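Local coordinates for GTPase activator-like protein (Chaetomium thermophilum, PDB 5HIU) that forms the helical N-terminal part of TSC2, a protein that as a whole probably acts as a GTPase activator in signalling, at residues D193-K196 with F197-F201; R130-A133 with G134-E138. One frame throughout, in Å; residues are numbered along the deposited sequence.

Interaction 1: D193-K196 with F197-F201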
loop_
_atom_site.group_PDB
_atom_site.type_symbol
_atom_site.label_atom_id
_atom_site.label_comp_id
_atom_site.label_asym_id
_atom_site.label_seq_id
_atom_site.Cartn_x
_atom_site.Cartn_y
_atom_site.Cartn_z
ATOM N N ASP A 193 -12.907 -1.461 -0.579
ATOM C CA ASP A 193 -14.176 -1.817 -1.231
ATOM C C ASP A 193 -14.884 -0.646 -1.910
ATOM O O ASP A 193 -15.563 -0.812 -2.948
ATOM C CB ASP A 193 -15.116 -2.433 -0.220
ATOM C CG ASP A 193 -14.603 -3.754 0.300
ATOM O OD1 ASP A 193 -13.613 -4.262 -0.268
ATOM O OD2 ASP A 193 -15.184 -4.288 1.265
ATOM N N VAL A 194 -14.729 0.540 -1.330
ATOM C CA VAL A 194 -15.352 1.708 -1.890
ATOM C C VAL A 194 -14.654 2.023 -3.200
ATOM O O VAL A 194 -15.297 2.369 -4.169
ATOM C CB VAL A 194 -15.361 2.856 -0.880
ATOM C CG1 VAL A 194 -15.844 4.139 -1.530
ATOM C CG2 VAL A 194 -16.298 2.501 0.272
ATOM N N ILE A 195 -13.342 1.840 -3.238
ATOM C CA ILE A 195 -12.557 2.018 -4.457
ATOM C C ILE A 195 -13.033 1.037 -5.517
ATOM O O ILE A 195 -13.312 1.417 -6.652
ATOM C CB ILE A 195 -11.049 1.883 -4.170
ATOM C CG1 ILE A 195 -10.538 3.192 -3.555
ATOM C CG2 ILE A 195 -10.272 1.626 -5.446
ATOM C CD1 ILE A 195 -9.181 3.126 -2.893
ATOM N N LYS A 196 -13.182 -0.217 -5.124
ATOM C CA LYS A 196 -13.583 -1.264 -6.045
ATOM C C LYS A 196 -14.896 -0.921 -6.713
ATOM O O LYS A 196 -14.983 -0.921 -7.943
ATOM C CB LYS A 196 -13.691 -2.605 -5.318
ATOM C CG LYS A 196 -14.207 -3.715 -6.201
ATOM C CD LYS A 196 -13.847 -5.103 -5.726
ATOM C CE LYS A 196 -14.705 -6.140 -6.456
ATOM N NZ LYS A 196 -14.309 -7.565 -6.230
ATOM N N PHE A 197 -15.901 -0.605 -5.900
ATOM C CA PHE A 197 -17.271 -0.400 -6.394
ATOM C C PHE A 197 -17.647 1.015 -6.819
ATOM O O PHE A 197 -18.629 1.173 -7.505
ATOM C CB PHE A 197 -18.280 -0.878 -5.358
ATOM C CG PHE A 197 -18.216 -2.349 -5.104
ATOM C CD1 PHE A 197 -18.614 -3.247 -6.076
ATOM C CD2 PHE A 197 -17.734 -2.846 -3.890
ATOM C CE1 PHE A 197 -18.549 -4.612 -5.851
ATOM C CE2 PHE A 197 -17.669 -4.214 -3.651
ATOM C CZ PHE A 197 -18.080 -5.096 -4.637
ATOM N N ASN A 198 -16.879 2.033 -6.450
ATOM C CA ASN A 198 -17.358 3.413 -6.606
ATOM C C ASN A 198 -16.245 4.423 -6.787
ATOM O O ASN A 198 -16.349 5.561 -6.323
ATOM C CB ASN A 198 -18.172 3.818 -5.356
ATOM C CG ASN A 198 -19.555 3.238 -5.351
ATOM O OD1 ASN A 198 -20.297 3.443 -6.280
ATOM N ND2 ASN A 198 -19.906 2.525 -4.312
ATOM N N PHE A 199 -15.185 4.016 -7.466
ATOM C CA PHE A 199 -14.076 4.918 -7.741
ATOM C C PHE A 199 -14.439 6.090 -8.663
ATOM O O PHE A 199 -13.829 7.154 -8.576
ATOM C CB PHE A 199 -12.867 4.180 -8.333
ATOM C CG PHE A 199 -11.725 5.095 -8.597
ATOM C CD1 PHE A 199 -10.898 5.499 -7.558
ATOM C CD2 PHE A 199 -11.537 5.629 -9.839
ATOM C CE1 PHE A 199 -9.864 6.390 -7.783
ATOM C CE2 PHE A 199 -10.505 6.515 -10.072
ATOM C CZ PHE A 199 -9.667 6.900 -9.043
ATOM N N LYS A 200 -15.410 5.915 -9.552
ATOM C CA LYS A 200 -15.825 7.023 -10.424
ATOM C C LYS A 200 -16.196 8.292 -9.659
ATOM O O LYS A 200 -15.994 9.382 -10.165
ATOM C CB LYS A 200 -16.994 6.614 -11.313
ATOM C CG LYS A 200 -18.298 6.381 -10.572
ATOM C CD LYS A 200 -19.373 5.864 -11.510
ATOM C CE LYS A 200 -19.928 6.969 -12.381
ATOM N NZ LYS A 200 -20.922 6.399 -13.318
ATOM N N PHE A 201 -16.725 8.148 -8.441
ATOM C CA PHE A 201 -17.092 9.310 -7.611
ATOM C C PHE A 201 -15.933 9.879 -6.799
ATOM O O PHE A 201 -16.109 10.808 -5.981
ATOM C CB PHE A 201 -18.228 8.944 -6.682
ATOM C CG PHE A 201 -19.383 8.333 -7.391
ATOM C CD1 PHE A 201 -20.191 9.109 -8.198
ATOM C CD2 PHE A 201 -19.647 6.972 -7.274
ATOM C CE1 PHE A 201 -21.253 8.547 -8.852
ATOM C CE2 PHE A 201 -20.719 6.406 -7.936
ATOM C CZ PHE A 201 -21.524 7.201 -8.731
HETATM O O HOH W 1 -15.118 1.300 -8.862
#
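Lys196 and Phe197, neighbours in the last turn of helix 179-198, send their side chains out side by side, and the lysine lies along one face of the ring. Its CG stands over the middle of the Phe197 ring, 4.2 Å from the centroid and almost on the ring normal, a CH-pi contact. The lysine reaches this place because CG is anti to the backbone N (chi1 176°) and the chain beyond runs extended, which brings CE to 4.0 Å from Phe197 CZ. Phe197 N donates a fairly straight bond to Asp193 O at 3.0 Å (164°), the regular i to i+4 link.

One residue on, the bond from Asn198 N to Val194 O is weak and bent (127°). The Asn198 amide turns to the loop before helix 139-163, where ND2 donates a hydrogen bond to Gly129 O. Phe199 places CB 3.3 Å from Ile195 O, and its ring meets Ile195 CG2 loosely; both residues also pack on helices 204-219 and 224-240. A 3-10 segment, 199-201, follows, so the whole is a helix C-terminus passing into 3-10 geometry within an all-helical fold.

Interaction 2: R130-A133 with G134-E138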
loop_
_atom_site.group_PDB
_atom_site.type_symbol
_atom_site.label_atom_id
_atom_site.label_comp_id
_atom_site.label_asym_id
_atom_site.label_seq_id
_atom_site.Cartn_x
_atom_site.Cartn_y
_atom_site.Cartn_z
ATOM N N ARG A 130 -20.447 -0.822 -1.495
ATOM C CA ARG A 130 -21.078 -1.061 -2.783
ATOM C C ARG A 130 -21.974 0.063 -3.174
ATOM O O ARG A 130 -22.015 0.419 -4.333
ATOM C CB ARG A 130 -21.907 -2.339 -2.744
ATOM C CG ARG A 130 -21.048 -3.584 -2.651
ATOM C CD ARG A 130 -21.893 -4.838 -2.552
ATOM N NE ARG A 130 -21.068 -6.034 -2.448
ATOM C CZ ARG A 130 -20.667 -6.787 -3.473
ATOM N NH1 ARG A 130 -21.003 -6.513 -4.735
ATOM N NH2 ARG A 130 -19.907 -7.842 -3.227
ATOM N N ASN A 131 -22.706 0.611 -2.208
ATOM C CA ASN A 131 -23.730 1.624 -2.471
ATOM C C ASN A 131 -23.498 2.875 -1.652
ATOM O O ASN A 131 -23.552 2.837 -0.450
ATOM C CB ASN A 131 -25.115 1.077 -2.165
ATOM C CG ASN A 131 -26.215 2.107 -2.387
ATOM O OD1 ASN A 131 -26.005 3.159 -2.998
ATOM N ND2 ASN A 131 -27.397 1.807 -1.888
ATOM N N ILE A 132 -23.231 3.980 -2.329
ATOM C CA ILE A 132 -22.982 5.253 -1.682
ATOM C C ILE A 132 -23.903 6.341 -2.256
ATOM O O ILE A 132 -23.594 7.550 -2.186
ATOM C CB ILE A 132 -21.504 5.658 -1.816
ATOM C CG1 ILE A 132 -21.134 6.065 -3.244
ATOM C CG2 ILE A 132 -20.631 4.505 -1.370
ATOM C CD1 ILE A 132 -19.860 6.886 -3.328
ATOM N N ALA A 133 -25.027 5.901 -2.814
ATOM C CA ALA A 133 -26.041 6.816 -3.274
ATOM C C ALA A 133 -26.569 7.645 -2.099
ATOM O O ALA A 133 -26.877 7.104 -0.997
ATOM C CB ALA A 133 -27.173 6.057 -3.937
ATOM N N GLY A 134 -26.636 8.958 -2.340
ATOM C CA GLY A 134 -27.003 9.928 -1.317
ATOM C C GLY A 134 -25.830 10.726 -0.785
ATOM O O GLY A 134 -26.007 11.806 -0.196
ATOM N N PHE A 135 -24.641 10.162 -0.941
ATOM C CA PHE A 135 -23.406 10.787 -0.491
ATOM C C PHE A 135 -22.256 10.388 -1.435
ATOM O O PHE A 135 -21.096 10.361 -1.047
ATOM C CB PHE A 135 -23.128 10.422 0.983
ATOM C CG PHE A 135 -23.383 8.973 1.314
ATOM C CD1 PHE A 135 -24.674 8.502 1.511
ATOM C CD2 PHE A 135 -22.335 8.080 1.425
ATOM C CE1 PHE A 135 -24.919 7.165 1.799
ATOM C CE2 PHE A 135 -22.567 6.739 1.713
ATOM C CZ PHE A 135 -23.861 6.280 1.904
ATOM N N TYR A 136 -22.604 10.102 -2.690
ATOM C CA TYR A 136 -21.645 9.961 -3.792
ATOM C C TYR A 136 -20.389 10.806 -3.607
ATOM O O TYR A 136 -19.265 10.298 -3.618
ATOM C CB TYR A 136 -22.309 10.393 -5.096
ATOM C CG TYR A 136 -23.405 9.478 -5.576
ATOM C CD1 TYR A 136 -23.102 8.237 -6.107
ATOM C CD2 TYR A 136 -24.738 9.861 -5.526
ATOM C CE1 TYR A 136 -24.093 7.391 -6.567
ATOM C CE2 TYR A 136 -25.734 9.021 -5.984
ATOM C CZ TYR A 136 -25.395 7.790 -6.506
ATOM O OH TYR A 136 -26.363 6.942 -6.958
ATOM N N TYR A 137 -20.597 12.097 -3.399
ATOM C CA TYR A 137 -19.511 13.044 -3.426
ATOM C C TYR A 137 -18.925 13.343 -2.069
ATOM O O TYR A 137 -17.905 14.013 -1.993
ATOM C CB TYR A 137 -19.964 14.314 -4.161
ATOM C CG TYR A 137 -19.933 14.046 -5.645
ATOM C CD1 TYR A 137 -18.715 13.918 -6.300
ATOM C CD2 TYR A 137 -21.100 13.824 -6.372
ATOM C CE1 TYR A 137 -18.646 13.616 -7.642
ATOM C CE2 TYR A 137 -21.042 13.522 -7.720
ATOM C CZ TYR A 137 -19.801 13.418 -8.352
ATOM O OH TYR A 137 -19.675 13.127 -9.695
ATOM N N GLU A 138 -19.539 12.819 -1.011
ATOM C CA GLU A 138 -19.032 13.011 0.357
ATOM C C GLU A 138 -18.196 11.850 0.898
ATOM O O GLU A 138 -17.448 12.011 1.860
ATOM C CB GLU A 138 -20.202 13.262 1.335
ATOM C CG GLU A 138 -20.967 14.559 1.109
ATOM C CD GLU A 138 -22.299 14.353 0.412
ATOM O OE1 GLU A 138 -22.287 13.820 -0.717
ATOM O OE2 GLU A 138 -23.357 14.744 0.989
#
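The Phe135 and Tyr136 rings each turn one face to the backbone of Ile132-Ala133, within a type II beta turn from Ile132 to Phe135 and the residue after it. Over the centre of the Phe135 ring sits Ile132 O, 3.7 Å above the plane, and Ile132 CA and CB lie near CE2 of the same ring. On the Tyr136 face, toward the rim, lie Ile132 O and Ala133 CA; the latter makes a CH-pi contact 3.7 Å from the ring centroid. Tyr136 CZ also meets Ala133 CB at 3.6 Å.

The turn is closed by Phe135 N, which donates to Ile132 O at 3.1 Å (155°) from above the carbonyl plane. Gly134 occupies its third position with a positive phi of 105°, where a CB would run into Ala133 O. Phe135 has CG between its backbone N and carbonyl carbon (chi1 43°), which folds the ring back over the turn; it also stacks with Phe103 of helix 96-107 and packs on helix 115-126. Ile132 too takes the crowded position with CG1, and this branch meets Tyr136 CD1 at 4.1 Å, the two side chains crossing at a slant. Ser100 OG and Arg99 NE, both of helix 96-107, bind Gly134 O and Ala133 O, tying the turn to that helix. Overlapping the start of the beta turn is an Asx turn: Asn131 OD1 accepts from Ala133 N at 2.9 Å, with the donor tilted from the plane of the side-chain carbonyl.

How the interactions relate
Interaction 2 comes first along the chain, in the loop joining helix 115-126 to helix 139-163; interaction 1 follows at the end of helix 179-198. Their centres are about 10 Å apart, on the same side of the centre of the chain, and they touch directly. Asn198 ND2 is 3.0 Å from Arg130 O, a probable though weak hydrogen bond. The Phe201 and Tyr136 rings meet with planes at about 45°, and Arg130 packs on Phe197. Helix 139-163 begins just after interaction 2 and packs against Val194 and Ile195 of interaction 1. Together the contacts join a loop to the helix end beside it in the helical N-terminal part of TSC2.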